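Local structure of mandelate racemase/muconate lactonizing protein (Thermobispora bispora, 3VC5) at residues A[52-57]-A[68-73]; A[165-170]-A[365-370]; A[309-314]-A[338-343]. The protein probably dehydrates D-glucarate to 5-dehydro-4-deoxy-D-glucarate with the help of magnesium, as a member of the enolase superfamily. One frame throughout, in Å; residues are numbered along the deposited sequence.

Interaction 1: residues A[52-57]-A[68-73]; sequences LRTIVE and GETYGD
L52 meets G72, next to strand 65-71. Its CB lies 3.7 Å from G72 CA, and a water joins L52 O to G72 N. R53 follows with a chain bent at chi2 and chi3 (-66° and -89°). The bends fold the guanidinium back across the neighbouring strand, over T70 O. There R53 NE gives E69 OE2 a bond of 2.8 Å, in the guanidinium plane and on the anti lone pair of the oxygen. This salt bridge joins two planes 83° apart. E69 OE2 also accepts from L343 N, and R53 NH2 bonds S346 OG. With an alanine at this position, the E69 carboxylate is likely to lose its charge partner and a gap to open over T70 O. T54 pairs with T70 through two backbone bonds, and T54 OG1 donates to Y71 O at 2.8 Å. I55 CD1 rests on E69 CG at 3.9 Å. V56 and G68 form the next hydrogen-bonded antiparallel pair. This hairpin belongs to the N-terminal domain. Strand 50-60 is the middle strand of the sheet, with 25-36 on its other flank. Helix 123-146 packs against V56, T70 and Y71, while R53 and Y71 reach helix 312-315.

Interaction 2: residues A[165-170]-A[365-370]; sequences SAYLFY and DTHTPW. With PO4 (phosphate ion), chain B.
The Y167 ring has T366 O at its edge, and F169 CZ over one face, near the rim. One face of the H367 imidazole carries Y167 CD2, again toward the rim. The two planes lie at 45°, and the closest pair is Y167 CE2 and H367 CE1 at 3.6 Å. Y167 CG lies anti to the backbone N (chi1 -151°), which sends the ring across to T366 and H367. F169 turns an edge to the five-membered ring of W370, an offset edge-to-face pair with planes at 86°. F169 CZ also approaches H367 NE2, at 3.7 Å. The W370 indole meets Y167 O at its edge: NE1 donates at 2.8 Å, in the ring plane and nearly along the C=O axis. This aromatic cluster joins a loop to strand 161-169 of the enolase-superfamily barrel, which lies between parallel strand 208-211 and antiparallel 388-390. H367 NE2 bonds O2 of the phosphate, probably from the crystallisation liquor, at 2.7 Å. S339 OG bonds H367 ND1 and so helps fix the imidazole. S165 OG donates to D365 OD1 at 2.8 Å. K209 bonds both Y167 OH and D365 OD2, and K211, a predicted proton acceptor, bonds Y167 OH and the phosphate. One water ties S165 O and Y167 N to T366 O.

Interaction 3: residues A[309-314]-A[338-343]; sequences LIDHHY and HSNSHL
H338 is the tightly held residue of this contact, and D311 is its main partner. The imidazole stands with CG anti to the backbone N (chi1 164°), which swings the ring toward D311; chi2 of -91° then presents ND1. ND1 donates to D311 OD2 at 2.6 Å. The bond is nearly straight, lies in the imidazole plane and uses the anti lone pair of the oxygen. The backbone is held as well, by H338 N to I310 O at 2.9 Å. L309 CB packs on H338 CB at 3.7 Å, and L309 CD2 also reaches H338 CB. Y314 turns its edge to the H338 ring face, an offset edge-to-face pair with CE2 3.8 Å from ND1 and planes at 63°. The other carboxylate oxygen, D311 OD1, accepts from H313 N as the N-cap of helix 312-315 and from H313 ND1 at 2.8 Å. D311 is thus gripped at both oxygens.

These residues sit at the C-terminal ends of the parallel strands 307-310 and 334-337, where enolase-superfamily barrels carry their active sites. H338 is predicted to be a proton acceptor, and its hydrogen-bonded aspartate probably orients the ring, as in mandelate racemase. N287, which binds magnesium in a structure of this protein though no metal is bound to this chain, touches both H338 and Y314.

Beyond H338 the contact thins out. N340 is partly exposed, lies near the bound phosphate and has R421 against its side chain. The chain then moves away from 309-314. H342 ND1 bonds L343 O at 2.9 Å within its own segment, while H342 NE2 turns to T366.

All three contacts are mostly buried, but interaction 3 lies deepest, its centre about 2 Å from that of the chain, against about 10 Å for interaction 2 and 13 Å for interaction 1. Interaction 1 is mainly backbone pairing within the N-terminal sheet, with one buried salt bridge. Interactions 2 and 3 reach the barrel sheet and rely more on rings, imidazoles and carboxylates. Segment 338-343 connects them all, being hydrogen-bonded to segments of both other interactions. Interactions 1 and 2 do not touch; their nearest atoms are about 8 Å apart. The phosphate, probably from the crystallisation liquor, may mark a pocket beside interactions 2 and 3, whereas Y71 carries interaction 1 toward H313 and Y314.

Interaction 1: residues A[52-57]-A[68-73]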
loop_
_atom_site.group_PDB
_atom_site.type_symbol
_atom_site.label_atom_id
_atom_site.label_comp_id
_atom_site.label_asym_id
_atom_site.label_seq_id
_atom_site.Cartn_x
_atom_site.Cartn_y
_atom_site.Cartn_z
ATOM N N LEU A 52 5.064 15.841 26.138
ATOM C CA LEU A 52 3.624 16.033 25.936
ATOM C C LEU A 52 3.100 14.997 24.925
ATOM O O LEU A 52 3.795 14.638 23.964
ATOM C CB LEU A 52 3.405 17.420 25.330
ATOM C CG LEU A 52 4.029 18.603 26.096
ATOM C CD1 LEU A 52 3.744 19.929 25.399
ATOM C CD2 LEU A 52 3.560 18.642 27.556
ATOM N N ARG A 53 1.846 14.595 25.098
ATOM C CA ARG A 53 1.137 13.749 24.130
ATOM C C ARG A 53 -0.326 14.144 24.161
ATOM O O ARG A 53 -0.778 14.811 25.113
ATOM C CB ARG A 53 1.253 12.242 24.449
ATOM C CG ARG A 53 2.671 11.674 24.402
ATOM C CD ARG A 53 3.284 11.684 23.014
ATOM N NE ARG A 53 3.003 10.463 22.246
ATOM C CZ ARG A 53 3.481 10.256 21.016
ATOM N NH1 ARG A 53 4.240 11.195 20.456
ATOM N NH2 ARG A 53 3.184 9.141 20.334
ATOM N N THR A 54 -1.072 13.676 23.165
ATOM C CA THR A 54 -2.517 13.852 23.161
ATOM C C THR A 54 -3.108 12.461 23.019
ATOM O O THR A 54 -2.727 11.676 22.117
ATOM C CB THR A 54 -2.989 14.718 21.962
ATOM O OG1 THR A 54 -2.367 15.994 22.042
ATOM C CG2 THR A 54 -4.511 14.902 22.008
ATOM N N ILE A 55 -3.967 12.121 23.966
ATOM C CA ILE A 55 -4.695 10.871 23.903
ATOM C C ILE A 55 -6.067 11.088 23.275
ATOM O O ILE A 55 -6.797 12.011 23.639
ATOM C CB ILE A 55 -4.852 10.269 25.315
ATOM C CG1 ILE A 55 -3.469 10.192 25.974
ATOM C CG2 ILE A 55 -5.583 8.933 25.263
ATOM C CD1 ILE A 55 -2.428 9.403 25.250
ATOM N N VAL A 56 -6.413 10.221 22.334
ATOM C CA VAL A 56 -7.722 10.299 21.700
ATOM C C VAL A 56 -8.534 9.041 21.974
ATOM O O VAL A 56 -8.021 7.928 21.871
ATOM C CB VAL A 56 -7.547 10.458 20.146
ATOM C CG1 VAL A 56 -8.875 10.277 19.412
ATOM C CG2 VAL A 56 -6.912 11.805 19.842
ATOM N N GLU A 57 -9.814 9.215 22.316
ATOM C CA GLU A 57 -10.683 8.067 22.491
ATOM C C GLU A 57 -11.934 8.255 21.660
ATOM O O GLU A 57 -12.691 9.217 21.884
ATOM C CB GLU A 57 -11.047 7.864 23.980
ATOM C CG GLU A 57 -11.877 6.585 24.198
ATOM C CD GLU A 57 -12.201 6.304 25.655
ATOM O OE1 GLU A 57 -12.373 7.273 26.447
ATOM O OE2 GLU A 57 -12.298 5.100 26.007
ATOM N N GLY A 68 -6.257 6.277 20.355
ATOM C CA GLY A 68 -5.139 6.756 19.519
ATOM C C GLY A 68 -4.261 7.651 20.365
ATOM O O GLY A 68 -4.660 8.101 21.443
ATOM N N GLU A 69 -3.052 7.892 19.894
ATOM C CA GLU A 69 -2.060 8.670 20.644
ATOM C C GLU A 69 -1.220 9.462 19.655
ATOM O O GLU A 69 -0.767 8.919 18.649
ATOM C CB GLU A 69 -1.202 7.756 21.515
ATOM C CG GLU A 69 -0.076 8.502 22.243
ATOM C CD GLU A 69 0.863 7.587 23.021
ATOM O OE1 GLU A 69 0.501 6.432 23.370
ATOM O OE2 GLU A 69 2.000 8.052 23.289
ATOM N N THR A 70 -1.020 10.742 19.940
ATOM C CA THR A 70 -0.292 11.602 19.016
ATOM C C THR A 70 0.465 12.670 19.822
ATOM O O THR A 70 0.518 12.607 21.062
ATOM C CB THR A 70 -1.237 12.199 17.971
ATOM O OG1 THR A 70 -0.484 12.929 16.990
ATOM C CG2 THR A 70 -2.299 13.110 18.610
ATOM N N TYR A 71 1.064 13.637 19.135
ATOM C CA TYR A 71 1.896 14.677 19.766
ATOM C C TYR A 71 1.043 15.583 20.629
ATOM O O TYR A 71 -0.178 15.700 20.395
ATOM C CB TYR A 71 2.523 15.544 18.660
ATOM C CG TYR A 71 3.229 14.688 17.665
ATOM C CD1 TYR A 71 4.408 14.011 17.991
ATOM C CD2 TYR A 71 2.722 14.539 16.373
ATOM C CE1 TYR A 71 5.042 13.177 17.067
ATOM C CE2 TYR A 71 3.373 13.736 15.434
ATOM C CZ TYR A 71 4.539 13.077 15.781
ATOM O OH TYR A 71 5.157 12.300 14.851
ATOM N N GLY A 72 1.685 16.212 21.626
ATOM C CA GLY A 72 0.992 17.134 22.539
ATOM C C GLY A 72 1.246 18.616 22.308
ATOM O O GLY A 72 0.663 19.455 23.012
ATOM N N ASP A 73 2.080 18.954 21.310
ATOM C CA ASP A 73 2.386 20.364 21.005
ATOM C C ASP A 73 1.077 21.131 20.780
ATOM O O ASP A 73 0.161 20.629 20.122
ATOM C CB ASP A 73 3.250 20.501 19.750
ATOM C CG ASP A 73 4.692 20.020 19.950
ATOM O OD1 ASP A 73 5.146 19.801 21.089
ATOM O OD2 ASP A 73 5.399 19.876 18.937
HETATM O O HOH W 1 4.344 15.383 21.501
#

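Interaction 2: residues A[165-170]-A[365-370]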
loop_
_atom_site.group_PDB
_atom_site.type_symbol
_atom_site.label_atom_id
_atom_site.label_comp_id
_atom_site.label_asym_id
_atom_site.label_seq_id
_atom_site.Cartn_x
_atom_site.Cartn_y
_atom_site.Cartn_z
ATOM N N SER A 165 15.064 -1.934 19.584
ATOM C CA SER A 165 16.436 -1.567 19.941
ATOM C C SER A 165 16.495 -0.885 21.306
ATOM O O SER A 165 15.498 -0.332 21.808
ATOM C CB SER A 165 17.025 -0.622 18.878
ATOM O OG SER A 165 16.254 0.572 18.819
ATOM N N ALA A 166 17.683 -0.930 21.904
ATOM C CA ALA A 166 18.011 -0.130 23.063
ATOM C C ALA A 166 18.365 1.271 22.570
ATOM O O ALA A 166 19.362 1.435 21.851
ATOM C CB ALA A 166 19.227 -0.745 23.784
ATOM N N TYR A 167 17.568 2.260 22.963
ATOM C CA TYR A 167 17.725 3.641 22.478
ATOM C C TYR A 167 18.590 4.390 23.495
ATOM O O TYR A 167 18.106 4.880 24.506
ATOM C CB TYR A 167 16.374 4.336 22.318
ATOM C CG TYR A 167 16.356 5.405 21.230
ATOM C CD1 TYR A 167 17.497 6.143 20.908
ATOM C CD2 TYR A 167 15.165 5.696 20.555
ATOM C CE1 TYR A 167 17.467 7.108 19.899
ATOM C CE2 TYR A 167 15.129 6.670 19.529
ATOM C CZ TYR A 167 16.266 7.378 19.223
ATOM O OH TYR A 167 16.274 8.334 18.185
ATOM N N LEU A 168 19.895 4.410 23.246
ATOM C CA LEU A 168 20.829 5.043 24.159
ATOM C C LEU A 168 20.989 6.529 23.840
ATOM O O LEU A 168 21.012 6.962 22.645
ATOM C CB LEU A 168 22.195 4.357 24.089
ATOM C CG LEU A 168 22.250 2.824 24.155
ATOM C CD1 LEU A 168 23.708 2.314 24.130
ATOM C CD2 LEU A 168 21.529 2.304 25.424
ATOM N N PHE A 169 21.175 7.294 24.908
ATOM C CA PHE A 169 21.396 8.721 24.822
ATOM C C PHE A 169 22.502 9.122 25.758
ATOM O O PHE A 169 22.562 8.632 26.890
ATOM C CB PHE A 169 20.177 9.495 25.315
ATOM C CG PHE A 169 18.986 9.462 24.374
ATOM C CD1 PHE A 169 18.130 8.369 24.340
ATOM C CD2 PHE A 169 18.715 10.551 23.550
ATOM C CE1 PHE A 169 17.000 8.352 23.483
ATOM C CE2 PHE A 169 17.595 10.543 22.669
ATOM C CZ PHE A 169 16.753 9.451 22.632
ATOM N N TYR A 170 23.315 10.078 25.332
ATOM C CA TYR A 170 24.073 10.852 26.299
ATOM C C TYR A 170 23.067 11.629 27.143
ATOM O O TYR A 170 22.037 12.080 26.635
ATOM C CB TYR A 170 25.040 11.802 25.602
ATOM C CG TYR A 170 26.101 11.117 24.790
ATOM C CD1 TYR A 170 27.233 10.563 25.407
ATOM C CD2 TYR A 170 26.020 11.073 23.405
ATOM C CE1 TYR A 170 28.221 9.957 24.663
ATOM C CE2 TYR A 170 27.019 10.478 22.647
ATOM C CZ TYR A 170 28.123 9.924 23.285
ATOM O OH TYR A 170 29.123 9.333 22.540
ATOM N N ASP A 365 12.638 1.274 16.793
ATOM C CA ASP A 365 13.055 2.128 17.914
ATOM C C ASP A 365 11.908 2.311 18.891
ATOM O O ASP A 365 10.750 2.302 18.492
ATOM C CB ASP A 365 13.516 3.491 17.411
ATOM C CG ASP A 365 14.840 3.419 16.672
ATOM O OD1 ASP A 365 15.552 2.399 16.780
ATOM O OD2 ASP A 365 15.121 4.374 15.915
ATOM N N THR A 366 12.236 2.463 20.175
ATOM C CA THR A 366 11.252 2.937 21.150
ATOM C C THR A 366 11.933 3.703 22.286
ATOM O O THR A 366 13.068 3.368 22.683
ATOM C CB THR A 366 10.407 1.785 21.758
ATOM O OG1 THR A 366 9.431 2.354 22.648
ATOM C CG2 THR A 366 11.254 0.727 22.453
ATOM N N HIS A 367 11.264 4.740 22.796
ATOM C CA HIS A 367 11.728 5.468 23.984
ATOM C C HIS A 367 11.240 4.811 25.272
ATOM O O HIS A 367 11.516 5.301 26.357
ATOM C CB HIS A 367 11.236 6.908 23.955
ATOM C CG HIS A 367 11.932 7.780 22.944
ATOM N ND1 HIS A 367 11.700 7.697 21.581
ATOM C CD2 HIS A 367 12.867 8.748 23.105
ATOM C CE1 HIS A 367 12.445 8.599 20.956
ATOM N NE2 HIS A 367 13.154 9.256 21.860
ATOM N N THR A 368 10.509 3.710 25.151
ATOM C CA THR A 368 9.830 3.131 26.321
ATOM C C THR A 368 10.648 3.117 27.631
ATOM O O THR A 368 10.154 3.565 28.649
ATOM C CB THR A 368 9.271 1.723 26.001
ATOM O OG1 THR A 368 8.219 1.832 25.019
ATOM C CG2 THR A 368 8.751 1.041 27.268
ATOM N N PRO A 369 11.912 2.640 27.607
ATOM C CA PRO A 369 12.612 2.534 28.923
ATOM C C PRO A 369 12.680 3.885 29.660
ATOM O O PRO A 369 12.639 3.933 30.895
ATOM C CB PRO A 369 14.016 2.084 28.524
ATOM C CG PRO A 369 13.785 1.316 27.201
ATOM C CD PRO A 369 12.746 2.138 26.489
ATOM N N TRP A 370 12.804 4.981 28.903
ATOM C CA TRP A 370 13.033 6.310 29.470
ATOM C C TRP A 370 11.811 6.819 30.205
ATOM O O TRP A 370 11.924 7.720 31.060
ATOM C CB TRP A 370 13.418 7.298 28.331
ATOM C CG TRP A 370 14.741 6.838 27.723
ATOM C CD1 TRP A 370 14.953 6.411 26.450
ATOM C CD2 TRP A 370 16.013 6.725 28.401
ATOM N NE1 TRP A 370 16.281 6.043 26.282
ATOM C CE2 TRP A 370 16.941 6.213 27.471
ATOM C CE3 TRP A 370 16.444 6.980 29.715
ATOM C CZ2 TRP A 370 18.291 5.995 27.800
ATOM C CZ3 TRP A 370 17.775 6.756 30.039
ATOM C CH2 TRP A 370 18.678 6.264 29.095
HETATM P P PO4 B . 14.344 12.513 19.975
HETATM O O1 PO4 B . 15.429 13.318 20.579
HETATM O O2 PO4 B . 13.702 11.781 21.134
HETATM O O3 PO4 B . 13.340 13.366 19.322
HETATM O O4 PO4 B . 14.933 11.609 19.018
HETATM O O HOH W 2 14.838 1.450 23.915
HETATM O O HOH W 3 15.109 2.149 20.446
#

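Interaction 3: residues A[309-314]-A[338-343]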
loop_
_atom_site.group_PDB
_atom_site.type_symbol
_atom_site.label_atom_id
_atom_site.label_comp_id
_atom_site.label_asym_id
_atom_site.label_seq_id
_atom_site.Cartn_x
_atom_site.Cartn_y
_atom_site.Cartn_z
ATOM N N LEU A 309 13.144 4.920 8.192
ATOM C CA LEU A 309 12.455 4.690 9.475
ATOM C C LEU A 309 11.039 5.206 9.248
ATOM O O LEU A 309 10.820 6.411 9.121
ATOM C CB LEU A 309 13.119 5.464 10.623
ATOM C CG LEU A 309 14.331 4.779 11.280
ATOM C CD1 LEU A 309 15.556 4.721 10.343
ATOM C CD2 LEU A 309 14.694 5.475 12.581
ATOM N N ILE A 310 10.091 4.291 9.138
ATOM C CA ILE A 310 8.683 4.659 9.019
ATOM C C ILE A 310 8.198 5.105 10.416
ATOM O O ILE A 310 8.822 4.800 11.454
ATOM C CB ILE A 310 7.882 3.434 8.521
ATOM C CG1 ILE A 310 6.529 3.834 7.937
ATOM C CG2 ILE A 310 7.650 2.425 9.648
ATOM C CD1 ILE A 310 6.677 4.664 6.657
ATOM N N ASP A 311 7.080 5.817 10.452
ATOM C CA ASP A 311 6.532 6.277 11.727
ATOM C C ASP A 311 5.084 6.634 11.477
ATOM O O ASP A 311 4.806 7.614 10.760
ATOM C CB ASP A 311 7.331 7.468 12.295
ATOM C CG ASP A 311 6.805 7.933 13.643
ATOM O OD1 ASP A 311 5.574 7.744 13.902
ATOM O OD2 ASP A 311 7.574 8.573 14.407
ATOM N N HIS A 312 4.171 5.807 11.972
ATOM C CA HIS A 312 2.745 6.013 11.659
ATOM C C HIS A 312 2.237 7.335 12.179
ATOM O O HIS A 312 1.176 7.814 11.718
ATOM C CB HIS A 312 1.883 4.859 12.172
ATOM C CG HIS A 312 1.617 4.886 13.653
ATOM N ND1 HIS A 312 2.395 4.195 14.555
ATOM C CD2 HIS A 312 0.645 5.504 14.382
ATOM C CE1 HIS A 312 1.925 4.384 15.778
ATOM N NE2 HIS A 312 0.830 5.133 15.699
ATOM N N HIS A 313 2.948 7.933 13.153
ATOM C CA HIS A 313 2.456 9.189 13.739
ATOM C C HIS A 313 2.576 10.360 12.779
ATOM O O HIS A 313 1.911 11.378 12.969
ATOM C CB HIS A 313 3.201 9.534 15.039
ATOM C CG HIS A 313 3.101 8.473 16.095
ATOM N ND1 HIS A 313 4.028 7.467 16.200
ATOM C CD2 HIS A 313 2.227 8.300 17.121
ATOM C CE1 HIS A 313 3.710 6.688 17.240
ATOM N NE2 HIS A 313 2.604 7.165 17.794
ATOM N N TYR A 314 3.440 10.249 11.768
ATOM C CA TYR A 314 3.472 11.346 10.773
ATOM C C TYR A 314 3.381 10.852 9.334
ATOM O O TYR A 314 3.309 11.689 8.425
ATOM C CB TYR A 314 4.674 12.316 10.983
ATOM C CG TYR A 314 6.054 11.682 10.880
ATOM C CD1 TYR A 314 6.651 11.464 9.643
ATOM C CD2 TYR A 314 6.769 11.307 12.024
ATOM C CE1 TYR A 314 7.937 10.935 9.541
ATOM C CE2 TYR A 314 8.045 10.787 11.934
ATOM C CZ TYR A 314 8.603 10.548 10.693
ATOM O OH TYR A 314 9.873 10.009 10.628
ATOM N N HIS A 338 10.965 4.771 13.440
ATOM C CA HIS A 338 11.345 5.894 14.283
ATOM C C HIS A 338 10.369 6.001 15.463
ATOM O O HIS A 338 9.149 5.724 15.330
ATOM C CB HIS A 338 11.333 7.184 13.433
ATOM C CG HIS A 338 11.322 8.455 14.238
ATOM N ND1 HIS A 338 10.151 9.091 14.635
ATOM C CD2 HIS A 338 12.346 9.212 14.715
ATOM C CE1 HIS A 338 10.462 10.188 15.319
ATOM N NE2 HIS A 338 11.792 10.274 15.392
ATOM N N SER A 339 10.904 6.485 16.582
ATOM C CA SER A 339 10.138 6.683 17.803
ATOM C C SER A 339 10.249 8.154 18.276
ATOM O O SER A 339 11.295 8.800 18.067
ATOM C CB SER A 339 10.646 5.706 18.884
ATOM O OG SER A 339 10.040 5.982 20.127
ATOM N N ASN A 340 9.193 8.670 18.920
ATOM C CA ASN A 340 9.301 9.832 19.816
ATOM C C ASN A 340 8.789 9.378 21.198
ATOM O O ASN A 340 8.051 8.362 21.290
ATOM C CB ASN A 340 8.435 11.001 19.362
ATOM C CG ASN A 340 9.045 11.798 18.233
ATOM O OD1 ASN A 340 8.496 11.811 17.136
ATOM N ND2 ASN A 340 10.156 12.484 18.491
ATOM N N SER A 341 9.135 10.112 22.258
ATOM C CA SER A 341 8.668 9.747 23.611
ATOM C C SER A 341 7.191 9.420 23.544
ATOM O O SER A 341 6.405 10.257 23.062
ATOM C CB SER A 341 8.834 10.955 24.518
ATOM O OG SER A 341 10.197 11.363 24.511
ATOM N N HIS A 342 6.787 8.259 24.068
ATOM C CA HIS A 342 5.414 7.808 23.809
ATOM C C HIS A 342 4.941 6.826 24.871
ATOM O O HIS A 342 5.727 6.324 25.696
ATOM C CB HIS A 342 5.330 7.127 22.410
ATOM C CG HIS A 342 6.057 5.814 22.330
ATOM N ND1 HIS A 342 5.518 4.648 22.837
ATOM C CD2 HIS A 342 7.309 5.491 21.898
ATOM C CE1 HIS A 342 6.378 3.652 22.665
ATOM N NE2 HIS A 342 7.475 4.137 22.102
ATOM N N LEU A 343 3.638 6.563 24.862
ATOM C CA LEU A 343 3.021 5.689 25.854
ATOM C C LEU A 343 2.529 4.381 25.213
ATOM O O LEU A 343 2.956 4.010 24.095
ATOM C CB LEU A 343 1.891 6.462 26.554
ATOM C CG LEU A 343 2.346 7.765 27.203
ATOM C CD1 LEU A 343 1.122 8.452 27.811
ATOM C CD2 LEU A 343 3.402 7.487 28.283
#